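Local coordinates for outer membrane protein OMP121 (Bacteroides thetaiotaomicron, PDB 5FQ8) that probably imports nutrients across the outer membrane as a TonB-dependent receptor, a transmembrane beta-barrel with a plug domain inside, at residues S63-I68 with D820-Q825; P418-L423 with S441-Q446; K906-V911 with G935-V940. All blocks are in the same frame, centred on the assembly; numbering follows the deposited sequence.

How the contacts relate
Contacts 1 and 3 are neighbours, their centres about 10 Å apart, whereas contact 2 lies well away, about 45 Å from contact 1 and 43 Å from contact 3, centre to centre. Contact 1 sets a loop of the plug against barrel strand 815-825. Contact 3 joins the neighbouring barrel strand, 899-915, to 928-941, so the two continue one another around the barrel wall, and Arg908 of contact 3 reaches back to Asp822 in a salt bridge. Along the chain, contact 2 falls between the two halves of contact 1, and contact 3 follows both. Plug and wall meet at contact 1, contact 3 adjoins it within the wall, and contact 2 closes a long loop between two other strands.

Contact 1: S63-I68 with D820-Q825; sequences SLAGKI and DFDIRQ
Asp820 comes first, pointing toward the plug loop 63-68, and its carboxylate meets Lys67. The Lys67 chain crosses it at about a right angle, bringing the methylene CE alongside the carboxylate, and the ammonium makes a long salt bridge, Lys67 NZ to Asp820 OD2 at 3.8 Å, though OD2 is less surely placed. A bend at the end of the lysine, chi4 57°, turns NZ back to its own loop, where Lys67 NZ donates to Ser63 O at 3.0 Å, nearly along the C=O axis. Phe821 points away from the loop. Asp822 points at it again and meets the type II turn Leu64 to Lys67 at its third residue, with Asp822 OD2 3.3 Å from Gly66 CA. Gly66 has positive phi, and a CB on it would run into the carboxylate, so a bare alpha carbon suits both demands. Arg824, extended from CG to NE, swings round to grip Asp822 side-on: Arg824 NE meets Asp822 OD1 at 3.2 Å in a nearly straight bond (178°), and Arg824 NH2 meets Asp822 OD2 at 3.0 Å, both from above the carboxylate plane. OD2 also pairs with Arg908, and two arginines so close would probably keep Asp822 ionised. An alanine here would probably leave both guanidiniums without their shared counter-charge and loosen the packing against Gly66. At the edge of the Arg824 guanidinium sits Ala65 CB, 4.1 Å from Arg824 NH2, while NH1 bonds Ser74 OG and NH2 bonds Ile73 O, both in the plug. Strand 815-825 runs between 802-812 and 899-915 in the barrel wall; opposite it, the loop follows helix 49-54, leads into strand 71-75, and rests Leu64 and Ile68 on strand 138-144 of the plug.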
loop_
_atom_site.group_PDB
_atom_site.type_symbol
_atom_site.label_atom_id
_atom_site.label_comp_id
_atom_site.label_asym_id
_atom_site.label_seq_id
_atom_site.Cartn_x
_atom_site.Cartn_y
_atom_site.Cartn_z
ATOM N N SER B 63 -32.426 2.156 -21.835
ATOM C CA SER B 63 -33.513 1.866 -22.750
ATOM C C SER B 63 -34.017 3.127 -23.433
ATOM O O SER B 63 -34.474 3.067 -24.578
ATOM C CB SER B 63 -34.647 1.172 -21.998
ATOM O OG SER B 63 -35.115 1.983 -20.939
ATOM N N LEU B 64 -33.939 4.269 -22.762
ATOM C CA LEU B 64 -34.408 5.532 -23.308
ATOM C C LEU B 64 -33.399 6.185 -24.243
ATOM O O LEU B 64 -33.536 7.374 -24.537
ATOM C CB LEU B 64 -34.757 6.490 -22.173
ATOM C CG LEU B 64 -35.719 5.879 -21.177
ATOM C CD1 LEU B 64 -35.849 6.732 -19.956
ATOM C CD2 LEU B 64 -37.049 5.739 -21.860
ATOM N N ALA B 65 -32.405 5.455 -24.725
ATOM C CA ALA B 65 -31.442 6.040 -25.645
ATOM C C ALA B 65 -32.126 6.432 -26.953
ATOM O O ALA B 65 -32.668 5.586 -27.669
ATOM C CB ALA B 65 -30.294 5.063 -25.894
ATOM N N GLY B 66 -32.116 7.727 -27.251
ATOM C CA GLY B 66 -32.706 8.208 -28.483
ATOM C C GLY B 66 -34.216 8.226 -28.516
ATOM O O GLY B 66 -34.802 8.193 -29.598
ATOM N N LYS B 67 -34.868 8.274 -27.363
ATOM C CA LYS B 67 -36.323 8.250 -27.306
ATOM C C LYS B 67 -36.925 9.544 -26.798
ATOM O O LYS B 67 -38.148 9.643 -26.715
ATOM C CB LYS B 67 -36.807 7.096 -26.423
ATOM C CG LYS B 67 -36.452 5.711 -26.926
ATOM C CD LYS B 67 -37.188 4.646 -26.147
ATOM C CE LYS B 67 -37.218 3.302 -26.872
ATOM N NZ LYS B 67 -35.850 2.787 -27.183
ATOM N N ILE B 68 -36.112 10.532 -26.443
ATOM C CA ILE B 68 -36.591 11.758 -25.812
ATOM C C ILE B 68 -35.760 12.920 -26.321
ATOM O O ILE B 68 -34.528 12.864 -26.310
ATOM C CB ILE B 68 -36.509 11.686 -24.279
ATOM C CG1 ILE B 68 -37.335 10.527 -23.752
ATOM C CG2 ILE B 68 -37.005 12.970 -23.673
ATOM C CD1 ILE B 68 -37.260 10.392 -22.294
ATOM N N ASP B 820 -37.468 0.863 -32.338
ATOM C CA ASP B 820 -36.935 2.205 -32.175
ATOM C C ASP B 820 -35.598 2.336 -32.888
ATOM O O ASP B 820 -34.757 1.437 -32.822
ATOM C CB ASP B 820 -36.802 2.543 -30.703
ATOM C CG ASP B 820 -38.054 2.271 -29.957
ATOM O OD1 ASP B 820 -38.344 1.086 -29.731
ATOM O OD2 ASP B 820 -38.759 3.235 -29.616
ATOM N N PHE B 821 -35.414 3.450 -33.576
ATOM C CA PHE B 821 -34.184 3.744 -34.284
ATOM C C PHE B 821 -33.568 4.973 -33.665
ATOM O O PHE B 821 -34.268 5.948 -33.403
ATOM C CB PHE B 821 -34.432 3.970 -35.773
ATOM C CG PHE B 821 -34.698 2.721 -36.518
ATOM C CD1 PHE B 821 -35.957 2.203 -36.571
ATOM C CD2 PHE B 821 -33.684 2.052 -37.136
ATOM C CE1 PHE B 821 -36.200 1.049 -37.237
ATOM C CE2 PHE B 821 -33.923 0.901 -37.803
ATOM C CZ PHE B 821 -35.181 0.396 -37.856
ATOM N N ASP B 822 -32.272 4.909 -33.413
ATOM C CA ASP B 822 -31.514 6.037 -32.899
ATOM C C ASP B 822 -30.719 6.603 -34.051
ATOM O O ASP B 822 -30.071 5.852 -34.783
ATOM C CB ASP B 822 -30.586 5.614 -31.764
ATOM C CG ASP B 822 -30.359 6.712 -30.763
ATOM O OD1 ASP B 822 -30.387 7.893 -31.155
ATOM O OD2 ASP B 822 -30.158 6.387 -29.578
ATOM N N ILE B 823 -30.795 7.912 -34.241
ATOM C CA ILE B 823 -30.102 8.545 -35.351
ATOM C C ILE B 823 -29.387 9.780 -34.846
ATOM O O ILE B 823 -30.030 10.762 -34.466
ATOM C CB ILE B 823 -31.043 8.906 -36.501
ATOM C CG1 ILE B 823 -31.627 7.642 -37.103
ATOM C CG2 ILE B 823 -30.286 9.654 -37.559
ATOM C CD1 ILE B 823 -32.955 7.309 -36.558
ATOM N N ARG B 824 -28.062 9.735 -34.852
ATOM C CA ARG B 824 -27.229 10.831 -34.387
ATOM C C ARG B 824 -26.205 11.093 -35.465
ATOM O O ARG B 824 -25.523 10.163 -35.903
ATOM C CB ARG B 824 -26.533 10.498 -33.066
ATOM C CG ARG B 824 -27.403 9.744 -32.085
ATOM C CD ARG B 824 -26.743 9.559 -30.759
ATOM N NE ARG B 824 -27.666 8.896 -29.868
ATOM C CZ ARG B 824 -27.448 8.682 -28.585
ATOM N NH1 ARG B 824 -26.322 9.088 -28.027
ATOM N NH2 ARG B 824 -28.365 8.066 -27.865
ATOM N N GLN B 825 -26.104 12.346 -35.889
ATOM C CA GLN B 825 -25.320 12.703 -37.055
ATOM C C GLN B 825 -24.428 13.879 -36.726
ATOM O O GLN B 825 -24.906 14.904 -36.230
ATOM C CB GLN B 825 -26.222 13.052 -38.241
ATOM C CG GLN B 825 -26.971 11.875 -38.807
ATOM C CD GLN B 825 -26.098 10.982 -39.665
ATOM O OE1 GLN B 825 -25.100 11.436 -40.222
ATOM N NE2 GLN B 825 -26.471 9.704 -39.778
#

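Contact 2: P418-L423 with S441-Q446; sequences PNLYAL and SGETGQ
Among the flat groups, the carboxamide of Asn419 is the one most involved. It is swung out with CG anti to the backbone N (chi1 -168°). Asn419 OD1 takes Ala422 N at 2.6 Å, a donor 30° above the carbonyl plane, which makes Asn419 the N-cap of the short helix. Asn419 ND2 is hydrogen-bonded to Leu497 O, and the Thr444 carbonyl lies against the same group without the angle for a hydrogen bond. The Tyr421 ring stacks on Tyr425; across the contact, Tyr421 CB comes to 4.3 Å from Thr444 CG2. The one direct hydrogen bond between the segments runs from Tyr421 N to Glu443 O, 2.8 Å and nearly along the C=O axis. Leu420 and Glu443 lie side by side, with Leu420 CD1 3.9 Å from Glu443 CB. Glu443 then bends at chi2 (-71°), its OE1 pairing with Lys417 and also accepting a hydrogen bond from a water that donates to Pro418 O as well and is weakly met by Gly445 N. Gly445 has backbone angles that call for glycine, and a CB there would press on Asn419 N. The helix 420-424 follows strand 398-417, and the loop holding 441-446 leads into strand 446-469, its antiparallel partner, so the contact draws together the two ends of the connection between them. Pro418 and Leu420 pack on Tyr370 of helix 368-374.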
loop_
_atom_site.group_PDB
_atom_site.type_symbol
_atom_site.label_atom_id
_atom_site.label_comp_id
_atom_site.label_asym_id
_atom_site.label_seq_id
_atom_site.Cartn_x
_atom_site.Cartn_y
_atom_site.Cartn_z
ATOM N N PRO B 418 0.438 -10.297 -12.636
ATOM C CA PRO B 418 1.508 -11.168 -12.153
ATOM C C PRO B 418 2.883 -10.562 -12.341
ATOM O O PRO B 418 3.095 -9.612 -13.093
ATOM C CB PRO B 418 1.363 -12.426 -13.013
ATOM C CG PRO B 418 0.108 -12.281 -13.751
ATOM C CD PRO B 418 -0.160 -10.826 -13.864
ATOM N N ASN B 419 3.835 -11.155 -11.632
ATOM C CA ASN B 419 5.251 -10.892 -11.833
ATOM C C ASN B 419 5.659 -11.658 -13.075
ATOM O O ASN B 419 6.224 -12.751 -13.011
ATOM C CB ASN B 419 6.057 -11.330 -10.625
ATOM C CG ASN B 419 7.465 -10.828 -10.662
ATOM O OD1 ASN B 419 8.150 -10.945 -11.662
ATOM N ND2 ASN B 419 7.896 -10.240 -9.574
ATOM N N LEU B 420 5.350 -11.064 -14.225
ATOM C CA LEU B 420 5.682 -11.694 -15.494
ATOM C C LEU B 420 7.186 -11.886 -15.649
ATOM O O LEU B 420 7.633 -12.883 -16.231
ATOM C CB LEU B 420 5.123 -10.859 -16.637
ATOM C CG LEU B 420 3.608 -10.682 -16.686
ATOM C CD1 LEU B 420 3.278 -9.656 -17.708
ATOM C CD2 LEU B 420 2.924 -11.981 -17.028
ATOM N N TYR B 421 7.983 -10.957 -15.113
ATOM C CA TYR B 421 9.431 -11.082 -15.223
ATOM C C TYR B 421 9.931 -12.323 -14.500
ATOM O O TYR B 421 10.684 -13.122 -15.065
ATOM C CB TYR B 421 10.119 -9.834 -14.678
ATOM C CG TYR B 421 11.612 -9.820 -14.907
ATOM C CD1 TYR B 421 12.139 -9.343 -16.085
ATOM C CD2 TYR B 421 12.487 -10.297 -13.953
ATOM C CE1 TYR B 421 13.481 -9.325 -16.311
ATOM C CE2 TYR B 421 13.841 -10.291 -14.175
ATOM C CZ TYR B 421 14.331 -9.802 -15.361
ATOM O OH TYR B 421 15.682 -9.773 -15.602
ATOM N N ALA B 422 9.521 -12.504 -13.248
ATOM C CA ALA B 422 10.005 -13.642 -12.483
ATOM C C ALA B 422 9.636 -14.957 -13.139
ATOM O O ALA B 422 10.431 -15.900 -13.148
ATOM C CB ALA B 422 9.442 -13.598 -11.073
ATOM N N LEU B 423 8.442 -15.030 -13.713
ATOM C CA LEU B 423 7.937 -16.299 -14.202
ATOM C C LEU B 423 8.511 -16.677 -15.553
ATOM O O LEU B 423 8.769 -17.855 -15.808
ATOM C CB LEU B 423 6.429 -16.244 -14.312
ATOM C CG LEU B 423 5.642 -16.152 -13.033
ATOM C CD1 LEU B 423 4.217 -15.870 -13.399
ATOM C CD2 LEU B 423 5.761 -17.472 -12.357
ATOM N N SER B 441 9.425 -6.638 -19.033
ATOM C CA SER B 441 10.200 -5.662 -18.282
ATOM C C SER B 441 9.552 -4.297 -18.233
ATOM O O SER B 441 9.194 -3.745 -19.263
ATOM C CB SER B 441 11.588 -5.525 -18.881
ATOM O OG SER B 441 11.615 -6.093 -20.172
ATOM N N GLY B 442 9.406 -3.736 -17.039
ATOM C CA GLY B 442 9.706 -4.425 -15.807
ATOM C C GLY B 442 8.377 -4.793 -15.202
ATOM O O GLY B 442 7.848 -4.111 -14.340
ATOM N N GLU B 443 7.805 -5.864 -15.711
ATOM C CA GLU B 443 6.503 -6.316 -15.252
ATOM C C GLU B 443 6.768 -7.260 -14.094
ATOM O O GLU B 443 6.932 -8.465 -14.261
ATOM C CB GLU B 443 5.732 -6.972 -16.391
ATOM C CG GLU B 443 5.264 -6.014 -17.457
ATOM C CD GLU B 443 4.148 -5.119 -16.996
ATOM O OE1 GLU B 443 3.394 -5.546 -16.113
ATOM O OE2 GLU B 443 4.032 -3.986 -17.501
ATOM N N THR B 444 6.841 -6.692 -12.894
ATOM C CA THR B 444 7.242 -7.431 -11.709
ATOM C C THR B 444 6.084 -7.698 -10.770
ATOM O O THR B 444 6.301 -8.081 -9.621
ATOM C CB THR B 444 8.351 -6.684 -10.967
ATOM O OG1 THR B 444 8.002 -5.308 -10.834
ATOM C CG2 THR B 444 9.639 -6.782 -11.714
ATOM N N GLY B 445 4.870 -7.510 -11.235
ATOM C CA GLY B 445 3.700 -7.707 -10.410
ATOM C C GLY B 445 3.260 -6.438 -9.719
ATOM O O GLY B 445 4.033 -5.521 -9.481
ATOM N N GLN B 446 1.982 -6.395 -9.383
ATOM C CA GLN B 446 1.421 -5.257 -8.682
ATOM C C GLN B 446 0.069 -5.673 -8.145
ATOM O O GLN B 446 -0.609 -6.503 -8.742
ATOM C CB GLN B 446 1.294 -4.059 -9.607
ATOM C CG GLN B 446 0.707 -2.853 -8.970
ATOM C CD GLN B 446 0.484 -1.759 -9.968
ATOM O OE1 GLN B 446 0.364 -2.018 -11.159
ATOM N NE2 GLN B 446 0.454 -0.527 -9.500
HETATM O O HOH W 1 3.299 -7.078 -14.162
#

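Contact 3: K906-V911 with G935-V940; sequences KLRSVV and GNNLFV
The Lys906 side chain lies alongside Val940 of the neighbouring strand. Its CB and CG pass the carbonyl of Phe939, Lys906 CG at 3.5 Å from Phe939 O. CD comes beside Asn937 OD1 and also lies over one face of the Arg908 guanidinium, offset toward the rim. After the bend at chi3 (-96°), Lys906 CE still passes Asn937 OD1 before coming to 3.9 Å from Val940 CG2, and NZ ends in salt bridges to Asp950 and to Glu952, which Arg908 shares.

The backbones are antiparallel and joined by five hydrogen bonds. Val910 and Gly935 exchange a pair, Val910 N to Gly935 O at 2.8 Å. At Asn937, with positive phi, the second chain turns a corner, yet consecutive amides still reach consecutive carbonyls: Asn937 N to Arg908 O at 2.6 Å and Leu938 N to Leu907 O at 3.1 Å. Leu938 lies beside Leu907, with Leu907 CD2 4.0 Å from Leu938 CB, and near a bound detergent. Lys906 and Arg908, the latter also bridged to Asp822, lie to one side; Leu907, Val910 and Phe939, with Leu938 beside them, form the apolar face: the two-faced wall of an outer-membrane beta-barrel, interrupted at the corner.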
loop_
_atom_site.group_PDB
_atom_site.type_symbol
_atom_site.label_atom_id
_atom_site.label_comp_id
_atom_site.label_asym_id
_atom_site.label_seq_id
_atom_site.Cartn_x
_atom_site.Cartn_y
_atom_site.Cartn_z
ATOM N N LYS B 906 -28.983 3.577 -35.604
ATOM C CA LYS B 906 -28.974 2.356 -34.817
ATOM C C LYS B 906 -30.374 1.787 -34.648
ATOM O O LYS B 906 -31.300 2.505 -34.263
ATOM C CB LYS B 906 -28.344 2.608 -33.452
ATOM C CG LYS B 906 -27.511 1.464 -32.972
ATOM C CD LYS B 906 -26.896 1.765 -31.641
ATOM C CE LYS B 906 -25.502 2.276 -31.779
ATOM N NZ LYS B 906 -24.982 2.591 -30.441
ATOM N N LEU B 907 -30.522 0.498 -34.936
ATOM C CA LEU B 907 -31.656 -0.260 -34.435
ATOM C C LEU B 907 -31.497 -0.415 -32.927
ATOM O O LEU B 907 -30.929 -1.398 -32.442
ATOM C CB LEU B 907 -31.755 -1.612 -35.132
ATOM C CG LEU B 907 -32.990 -2.439 -34.765
ATOM C CD1 LEU B 907 -34.239 -1.593 -34.780
ATOM C CD2 LEU B 907 -33.153 -3.611 -35.692
ATOM N N ARG B 908 -31.986 0.571 -32.181
ATOM C CA ARG B 908 -31.751 0.631 -30.743
ATOM C C ARG B 908 -32.359 -0.568 -30.028
ATOM O O ARG B 908 -31.659 -1.302 -29.332
ATOM C CB ARG B 908 -32.324 1.935 -30.204
ATOM C CG ARG B 908 -31.929 2.280 -28.799
ATOM C CD ARG B 908 -30.748 3.217 -28.777
ATOM N NE ARG B 908 -29.524 2.468 -28.577
ATOM C CZ ARG B 908 -28.318 2.995 -28.549
ATOM N NH1 ARG B 908 -28.157 4.291 -28.709
ATOM N NH2 ARG B 908 -27.281 2.208 -28.372
ATOM N N SER B 909 -33.662 -0.792 -30.198
ATOM C CA SER B 909 -34.354 -1.875 -29.508
ATOM C C SER B 909 -35.500 -2.415 -30.346
ATOM O O SER B 909 -36.099 -1.697 -31.145
ATOM C CB SER B 909 -34.906 -1.406 -28.171
ATOM O OG SER B 909 -35.871 -0.394 -28.371
ATOM N N VAL B 910 -35.813 -3.689 -30.135
ATOM C CA VAL B 910 -37.024 -4.315 -30.663
ATOM C C VAL B 910 -37.617 -5.208 -29.579
ATOM O O VAL B 910 -36.937 -6.105 -29.075
ATOM C CB VAL B 910 -36.742 -5.134 -31.933
ATOM C CG1 VAL B 910 -37.983 -5.883 -32.351
ATOM C CG2 VAL B 910 -36.282 -4.244 -33.042
ATOM N N VAL B 911 -38.885 -4.986 -29.231
ATOM C CA VAL B 911 -39.557 -5.747 -28.177
ATOM C C VAL B 911 -40.823 -6.400 -28.728
ATOM O O VAL B 911 -41.736 -5.705 -29.179
ATOM C CB VAL B 911 -39.909 -4.860 -26.975
ATOM C CG1 VAL B 911 -40.275 -5.725 -25.815
ATOM C CG2 VAL B 911 -38.762 -3.981 -26.621
ATOM N N GLY B 935 -34.591 -7.488 -28.172
ATOM C CA GLY B 935 -33.245 -7.326 -28.678
ATOM C C GLY B 935 -32.845 -5.871 -28.609
ATOM O O GLY B 935 -33.643 -4.996 -28.941
ATOM N N ASN B 936 -31.637 -5.579 -28.160
ATOM C CA ASN B 936 -31.190 -4.203 -28.064
ATOM C C ASN B 936 -29.823 -4.059 -28.709
ATOM O O ASN B 936 -29.061 -5.024 -28.796
ATOM C CB ASN B 936 -31.153 -3.755 -26.618
ATOM C CG ASN B 936 -32.496 -3.852 -25.967
ATOM O OD1 ASN B 936 -33.517 -3.683 -26.615
ATOM N ND2 ASN B 936 -32.513 -4.147 -24.681
ATOM N N ASN B 937 -29.522 -2.841 -29.161
ATOM C CA ASN B 937 -28.258 -2.541 -29.824
ATOM C C ASN B 937 -28.011 -3.576 -30.922
ATOM O O ASN B 937 -27.017 -4.299 -30.924
ATOM C CB ASN B 937 -27.123 -2.507 -28.793
ATOM C CG ASN B 937 -25.851 -1.828 -29.307
ATOM O OD1 ASN B 937 -25.886 -0.779 -29.946
ATOM N ND2 ASN B 937 -24.718 -2.429 -29.007
ATOM N N LEU B 938 -28.970 -3.659 -31.844
ATOM C CA LEU B 938 -29.057 -4.802 -32.741
ATOM C C LEU B 938 -28.268 -4.624 -34.022
ATOM O O LEU B 938 -27.682 -5.584 -34.520
ATOM C CB LEU B 938 -30.516 -5.092 -33.073
ATOM C CG LEU B 938 -31.256 -5.909 -32.023
ATOM C CD1 LEU B 938 -32.615 -6.297 -32.523
ATOM C CD2 LEU B 938 -30.440 -7.137 -31.688
ATOM N N PHE B 939 -28.236 -3.423 -34.573
ATOM C CA PHE B 939 -27.504 -3.203 -35.809
ATOM C C PHE B 939 -27.146 -1.732 -35.872
ATOM O O PHE B 939 -27.946 -0.888 -35.485
ATOM C CB PHE B 939 -28.350 -3.624 -37.012
ATOM C CG PHE B 939 -27.558 -3.937 -38.228
ATOM C CD1 PHE B 939 -27.093 -2.920 -39.046
ATOM C CD2 PHE B 939 -27.286 -5.247 -38.566
ATOM C CE1 PHE B 939 -26.362 -3.195 -40.183
ATOM C CE2 PHE B 939 -26.553 -5.539 -39.703
ATOM C CZ PHE B 939 -26.090 -4.506 -40.518
ATOM N N VAL B 940 -25.940 -1.426 -36.332
ATOM C CA VAL B 940 -25.469 -0.047 -36.382
ATOM C C VAL B 940 -24.985 0.250 -37.791
ATOM O O VAL B 940 -24.320 -0.580 -38.413
ATOM C CB VAL B 940 -24.379 0.209 -35.326
ATOM C CG1 VAL B 940 -23.208 -0.689 -35.568
ATOM C CG2 VAL B 940 -23.993 1.657 -35.300
#